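PDB 3CXB: pleckstrin homology domain-containing family M member 2 from Homo sapiens, which binds the Salmonella effector SifA, probably interacts with kinesin, and probably takes part in the endosomal tubulation that the bacterium induces. Local coordinates for residues His7-Thr12 with Glu18-Cys23; Thr22-Leu27 with Tyr33-Arg38. One frame throughout, in Å; residues are numbered along the deposited sequence.

Contact 1 of 2, residues His7-Thr12 with Glu18-Cys23; sequences HYKAGT and EHWKTC
W20 lays its indole against the start of the turn at K9. The six-membered ring takes CB of K9 over its face, with K9 CB 3.6 Å from the ring centroid of W20 and 20° off the normal, a CH-pi contact. The aliphatic part of K9 then crosses the indole at an angle: with CG anti to the backbone N (chi1 177°) and the chain extended beyond it, CD comes to 4.1 Å from W20 CZ2. A long methylene chain ending in a charge suits this place, since it can cover an aromatic ring while its amine points away from the ring. K21 opens the regular antiparallel pairing. Its carbonyl O accepts the N-H of Y8 (Y8 N to K21 O 2.9 Å), whereas the return bond from K21 N to Y8 O, at 3.4 Å, is weak. The two side chains run side by side, and K21 passes its CD alongside the phenol oxygen. T22, in the non-hydrogen-bonded pair with H7, sets its methyl CG2 3.5 Å from CD2 of the H7 imidazole, on the face of the sheet turned away from Y8. C23 meets the edge of the Y8 ring through CB, 3.4 Å from CD2 of Y8, and its sulfur makes an oblique sulfur-aromatic contact; a small, weakly polar residue fits beside a buried ring. Strand 2-8 is flanked on its other side by strand 79-82: K9 bonds E80 through the backbone, Y8 packs on L81, and W20 reaches E80 and S82. This is the first hairpin of the PH-domain sheet.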
loop_
_atom_site.group_PDB
_atom_site.type_symbol
_atom_site.label_atom_id
_atom_site.label_comp_id
_atom_site.label_asym_id
_atom_site.label_seq_id
_atom_site.Cartn_x
_atom_site.Cartn_y
_atom_site.Cartn_z
ATOM N N HIS B 7 6.921 1.638 -2.789
ATOM C CA HIS B 7 6.861 1.246 -4.194
ATOM C C HIS B 7 5.567 0.449 -4.332
ATOM O O HIS B 7 4.973 0.057 -3.327
ATOM C CB HIS B 7 8.059 0.365 -4.573
ATOM C CG HIS B 7 9.384 1.052 -4.446
ATOM N ND1 HIS B 7 10.575 0.447 -4.787
ATOM C CD2 HIS B 7 9.709 2.288 -3.996
ATOM C CE1 HIS B 7 11.576 1.277 -4.548
ATOM N NE2 HIS B 7 11.078 2.401 -4.067
ATOM N N TYR B 8 5.112 0.219 -5.555
ATOM C CA TYR B 8 3.895 -0.551 -5.725
ATOM C C TYR B 8 3.836 -1.177 -7.102
ATOM O O TYR B 8 4.095 -0.519 -8.102
ATOM C CB TYR B 8 2.665 0.332 -5.463
ATOM C CG TYR B 8 2.366 1.381 -6.513
ATOM C CD1 TYR B 8 1.604 1.072 -7.639
ATOM C CD2 TYR B 8 2.842 2.688 -6.385
ATOM C CE1 TYR B 8 1.322 2.035 -8.613
ATOM C CE2 TYR B 8 2.566 3.663 -7.358
ATOM C CZ TYR B 8 1.807 3.325 -8.467
ATOM O OH TYR B 8 1.533 4.259 -9.439
ATOM N N LYS B 9 3.514 -2.463 -7.146
ATOM C CA LYS B 9 3.422 -3.174 -8.411
ATOM C C LYS B 9 2.182 -2.716 -9.153
ATOM O O LYS B 9 2.174 -2.649 -10.379
ATOM C CB LYS B 9 3.354 -4.682 -8.165
ATOM C CG LYS B 9 3.182 -5.523 -9.421
ATOM C CD LYS B 9 3.382 -7.004 -9.105
ATOM C CE LYS B 9 3.103 -7.903 -10.304
ATOM N NZ LYS B 9 1.700 -7.763 -10.783
ATOM N N ALA B 10 1.143 -2.386 -8.391
ATOM C CA ALA B 10 -0.127 -1.939 -8.950
ATOM C C ALA B 10 0.063 -1.005 -10.139
ATOM O O ALA B 10 1.146 -0.446 -10.345
ATOM C CB ALA B 10 -0.968 -1.257 -7.864
ATOM N N GLY B 11 -1.000 -0.847 -10.922
ATOM C CA GLY B 11 -0.943 0.011 -12.091
ATOM C C GLY B 11 0.182 -0.374 -13.032
ATOM O O GLY B 11 0.969 0.476 -13.451
ATOM N N THR B 12 0.259 -1.659 -13.364
ATOM C CA THR B 12 1.301 -2.128 -14.256
ATOM C C THR B 12 1.282 -3.631 -14.454
ATOM O O THR B 12 0.949 -4.384 -13.539
ATOM N N GLU B 18 5.837 -6.878 -14.737
ATOM C CA GLU B 18 5.430 -5.523 -14.410
ATOM C C GLU B 18 6.490 -4.800 -13.602
ATOM O O GLU B 18 7.246 -5.424 -12.855
ATOM N N HIS B 19 6.547 -3.480 -13.747
ATOM C CA HIS B 19 7.532 -2.675 -13.035
ATOM C C HIS B 19 6.972 -2.045 -11.765
ATOM O O HIS B 19 5.788 -1.719 -11.696
ATOM C CB HIS B 19 8.075 -1.584 -13.961
ATOM C CG HIS B 19 8.833 -2.112 -15.141
ATOM N ND1 HIS B 19 9.973 -2.879 -15.012
ATOM C CD2 HIS B 19 8.620 -1.979 -16.471
ATOM C CE1 HIS B 19 10.429 -3.192 -16.212
ATOM N NE2 HIS B 19 9.626 -2.659 -17.114
ATOM N N TRP B 20 7.832 -1.885 -10.760
ATOM C CA TRP B 20 7.436 -1.289 -9.491
ATOM C C TRP B 20 7.737 0.197 -9.456
ATOM O O TRP B 20 8.884 0.600 -9.270
ATOM C CB TRP B 20 8.157 -1.968 -8.327
ATOM C CG TRP B 20 7.666 -3.346 -8.043
ATOM C CD1 TRP B 20 7.777 -4.435 -8.852
ATOM C CD2 TRP B 20 6.938 -3.773 -6.883
ATOM N NE1 TRP B 20 7.157 -5.516 -8.275
ATOM C CE2 TRP B 20 6.635 -5.138 -7.072
ATOM C CE3 TRP B 20 6.508 -3.133 -5.718
ATOM C CZ2 TRP B 20 5.919 -5.877 -6.121
ATOM C CZ3 TRP B 20 5.796 -3.870 -4.777
ATOM C CH2 TRP B 20 5.508 -5.230 -4.988
ATOM N N LYS B 21 6.701 1.008 -9.638
ATOM C CA LYS B 21 6.843 2.458 -9.613
ATOM C C LYS B 21 6.801 2.926 -8.159
ATOM O O LYS B 21 6.144 2.310 -7.320
ATOM C CB LYS B 21 5.709 3.104 -10.411
ATOM C CG LYS B 21 5.869 4.604 -10.629
ATOM C CD LYS B 21 4.857 5.122 -11.653
ATOM C CE LYS B 21 5.093 6.582 -12.003
ATOM N NZ LYS B 21 4.089 7.074 -12.997
ATOM N N THR B 22 7.518 3.999 -7.854
ATOM C CA THR B 22 7.538 4.528 -6.498
ATOM C C THR B 22 6.267 5.341 -6.264
ATOM O O THR B 22 5.580 5.724 -7.218
ATOM C CB THR B 22 8.761 5.446 -6.272
ATOM O OG1 THR B 22 8.689 6.566 -7.163
ATOM C CG2 THR B 22 10.061 4.675 -6.510
ATOM N N CYS B 23 5.962 5.603 -4.997
ATOM C CA CYS B 23 4.784 6.374 -4.637
ATOM C C CYS B 23 4.970 6.973 -3.245
ATOM O O CYS B 23 5.920 6.639 -2.531
ATOM C CB CYS B 23 3.534 5.481 -4.639
ATOM S SG CYS B 23 3.341 4.356 -3.182
#

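Contact 2 of 2, residues Thr22-Leu27 with Tyr33-Arg38; sequences TCFVVL and YQYPDR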
loop_
_atom_site.group_PDB
_atom_site.type_symbol
_atom_site.label_atom_id
_atom_site.label_comp_id
_atom_site.label_asym_id
_atom_site.label_seq_id
_atom_site.Cartn_x
_atom_site.Cartn_y
_atom_site.Cartn_z
ATOM N N THR B 22 7.518 3.999 -7.854
ATOM C CA THR B 22 7.538 4.528 -6.498
ATOM C C THR B 22 6.267 5.341 -6.264
ATOM O O THR B 22 5.580 5.724 -7.218
ATOM C CB THR B 22 8.761 5.446 -6.272
ATOM O OG1 THR B 22 8.689 6.566 -7.163
ATOM C CG2 THR B 22 10.061 4.675 -6.510
ATOM N N CYS B 23 5.962 5.603 -4.997
ATOM C CA CYS B 23 4.784 6.374 -4.637
ATOM C C CYS B 23 4.970 6.973 -3.245
ATOM O O CYS B 23 5.920 6.639 -2.531
ATOM C CB CYS B 23 3.534 5.481 -4.639
ATOM S SG CYS B 23 3.341 4.356 -3.182
ATOM N N PHE B 24 4.058 7.862 -2.869
ATOM C CA PHE B 24 4.108 8.483 -1.557
ATOM C C PHE B 24 2.837 8.120 -0.804
ATOM O O PHE B 24 1.721 8.300 -1.313
ATOM C CB PHE B 24 4.216 9.988 -1.676
ATOM C CG PHE B 24 4.188 10.685 -0.361
ATOM C CD1 PHE B 24 3.193 11.595 -0.070
ATOM C CD2 PHE B 24 5.141 10.408 0.604
ATOM C CE1 PHE B 24 3.146 12.227 1.164
ATOM C CE2 PHE B 24 5.103 11.035 1.836
ATOM C CZ PHE B 24 4.096 11.946 2.116
ATOM N N VAL B 25 2.991 7.626 0.419
ATOM C CA VAL B 25 1.826 7.198 1.166
ATOM C C VAL B 25 1.581 7.898 2.484
ATOM O O VAL B 25 2.502 8.186 3.229
ATOM C CB VAL B 25 1.887 5.676 1.392
ATOM C CG1 VAL B 25 0.777 5.240 2.324
ATOM C CG2 VAL B 25 1.775 4.959 0.054
ATOM N N VAL B 26 0.312 8.157 2.762
ATOM C CA VAL B 26 -0.081 8.831 3.990
ATOM C C VAL B 26 -1.286 8.107 4.585
ATOM O O VAL B 26 -2.242 7.823 3.875
ATOM C CB VAL B 26 -0.498 10.309 3.702
ATOM C CG1 VAL B 26 -0.979 10.997 4.969
ATOM C CG2 VAL B 26 0.661 11.068 3.109
ATOM N N LEU B 27 -1.222 7.801 5.881
ATOM C CA LEU B 27 -2.327 7.153 6.583
ATOM C C LEU B 27 -2.774 8.140 7.641
ATOM O O LEU B 27 -2.255 8.157 8.758
ATOM C CB LEU B 27 -1.888 5.840 7.264
ATOM C CG LEU B 27 -2.918 5.258 8.263
ATOM C CD1 LEU B 27 -4.240 4.997 7.538
ATOM C CD2 LEU B 27 -2.404 3.987 8.924
ATOM N N TYR B 33 -4.045 7.367 1.903
ATOM C CA TYR B 33 -3.957 8.019 0.611
ATOM C C TYR B 33 -2.668 7.631 -0.078
ATOM O O TYR B 33 -1.637 7.459 0.566
ATOM C CB TYR B 33 -3.992 9.530 0.783
ATOM C CG TYR B 33 -5.034 10.027 1.751
ATOM C CD1 TYR B 33 -4.872 9.865 3.114
ATOM C CD2 TYR B 33 -6.160 10.698 1.299
ATOM C CE1 TYR B 33 -5.801 10.371 4.015
ATOM C CE2 TYR B 33 -7.096 11.204 2.185
ATOM C CZ TYR B 33 -6.905 11.038 3.542
ATOM O OH TYR B 33 -7.809 11.530 4.449
ATOM N N GLN B 34 -2.724 7.487 -1.388
ATOM C CA GLN B 34 -1.529 7.164 -2.145
ATOM C C GLN B 34 -1.349 8.172 -3.277
ATOM O O GLN B 34 -2.266 8.406 -4.063
ATOM C CB GLN B 34 -1.632 5.772 -2.744
ATOM C CG GLN B 34 -0.573 5.542 -3.807
ATOM C CD GLN B 34 -0.731 4.223 -4.517
ATOM O OE1 GLN B 34 -1.839 3.823 -4.841
ATOM N NE2 GLN B 34 0.376 3.552 -4.780
ATOM N N TYR B 35 -0.170 8.768 -3.373
ATOM C CA TYR B 35 0.090 9.722 -4.445
ATOM C C TYR B 35 1.268 9.162 -5.232
ATOM O O TYR B 35 2.046 8.363 -4.697
ATOM C CB TYR B 35 0.472 11.073 -3.859
ATOM C CG TYR B 35 -0.503 11.618 -2.861
ATOM C CD1 TYR B 35 -1.656 12.286 -3.273
ATOM C CD2 TYR B 35 -0.302 11.434 -1.497
ATOM C CE1 TYR B 35 -2.587 12.755 -2.349
ATOM C CE2 TYR B 35 -1.232 11.899 -0.559
ATOM C CZ TYR B 35 -2.370 12.555 -0.996
ATOM O OH TYR B 35 -3.308 12.992 -0.099
ATOM N N PRO B 36 1.423 9.559 -6.512
ATOM C CA PRO B 36 2.549 9.048 -7.311
ATOM C C PRO B 36 3.895 9.589 -6.831
ATOM O O PRO B 36 4.947 9.003 -7.094
ATOM C CB PRO B 36 2.200 9.494 -8.729
ATOM C CG PRO B 36 1.442 10.749 -8.496
ATOM C CD PRO B 36 0.541 10.405 -7.336
ATOM N N ASP B 37 3.845 10.708 -6.122
ATOM C CA ASP B 37 5.034 11.337 -5.574
ATOM C C ASP B 37 4.598 12.191 -4.389
ATOM O O ASP B 37 3.431 12.174 -4.007
ATOM C CB ASP B 37 5.747 12.200 -6.631
ATOM C CG ASP B 37 4.836 13.241 -7.265
ATOM O OD1 ASP B 37 3.913 12.848 -8.011
ATOM O OD2 ASP B 37 5.045 14.452 -7.024
ATOM N N ARG B 38 5.526 12.938 -3.811
ATOM C CA ARG B 38 5.205 13.770 -2.666
ATOM C C ARG B 38 4.713 15.166 -3.043
ATOM O O ARG B 38 4.624 16.044 -2.180
ATOM C CB ARG B 38 6.433 13.874 -1.769
ATOM C CG ARG B 38 7.700 14.231 -2.548
ATOM C CD ARG B 38 8.913 14.441 -1.651
ATOM N NE ARG B 38 9.287 13.232 -0.926
ATOM C CZ ARG B 38 10.290 13.164 -0.057
ATOM N NH1 ARG B 38 11.027 14.236 0.201
ATOM N NH2 ARG B 38 10.559 12.020 0.555
#
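Different first torsions let F24 and Y35 share one face of the hairpin: F24 holds its ring carbon CG opposite its own nitrogen (chi1 177°), Y35 holds CG opposite its carbonyl carbon (chi1 -53°), and the side chains run side by side with F24 CD1 3.8 Å from Y35 CD2. On the other face Q34 stays stretched out from CB to its amide, which lets NE2 reach SG of C23 (3.5 Å) in a fairly straight bond with the sulfur near the amide plane. The backbones pair in regular antiparallel fashion. F24 and Y35 exchange two bonds, with F24 N 2.8 Å from Y35 O, and V26 and Y33 exchange two more, with Y33 N 2.7 Å from V26 O; V25 and Q34 form the non-hydrogen-bonded pair between them. V26 adds a branched methyl, CG2, at the edge of the Y35 ring, 4.2 Å from CE2 of Y35, while the V26 carbonyl O lies at the edge of the Y33 ring. Beyond the strand, CB of R38, whose side chain is poorly ordered, lies over one face of the F24 ring, toward its rim, and D37 is tied by its carboxylate to T39. V25 and L27 put apolar side chains against W92 of helix 86-100, as suits the buried side of the sheet. The chemistry is thus two-sided: aromatic rings and a valine on a partly exposed face, and on the buried face a polar amide, one N-H of which points at the thiol of C23, which would help to hold the amide's orientation.

Overall arrangement
Contacts 1 and 2 are consecutive along the chain, and strand 21-28 serves both as the middle strand, with strand 2-8 along one edge and strand 31-35 along the other. T22 and C23 belong to both contacts. The centres are about 12 Å apart, and the two sites touch where the side-chain amide of Q34 lies against the Y8 ring, across the middle strand. Together they build the adjoining strands 2-8, 21-28 and 31-35 of the antiparallel sheet, whose buried side meets helix 86-100, as expected of a PH domain. In relatives the turn beside contact 1 often borders the phosphoinositide site.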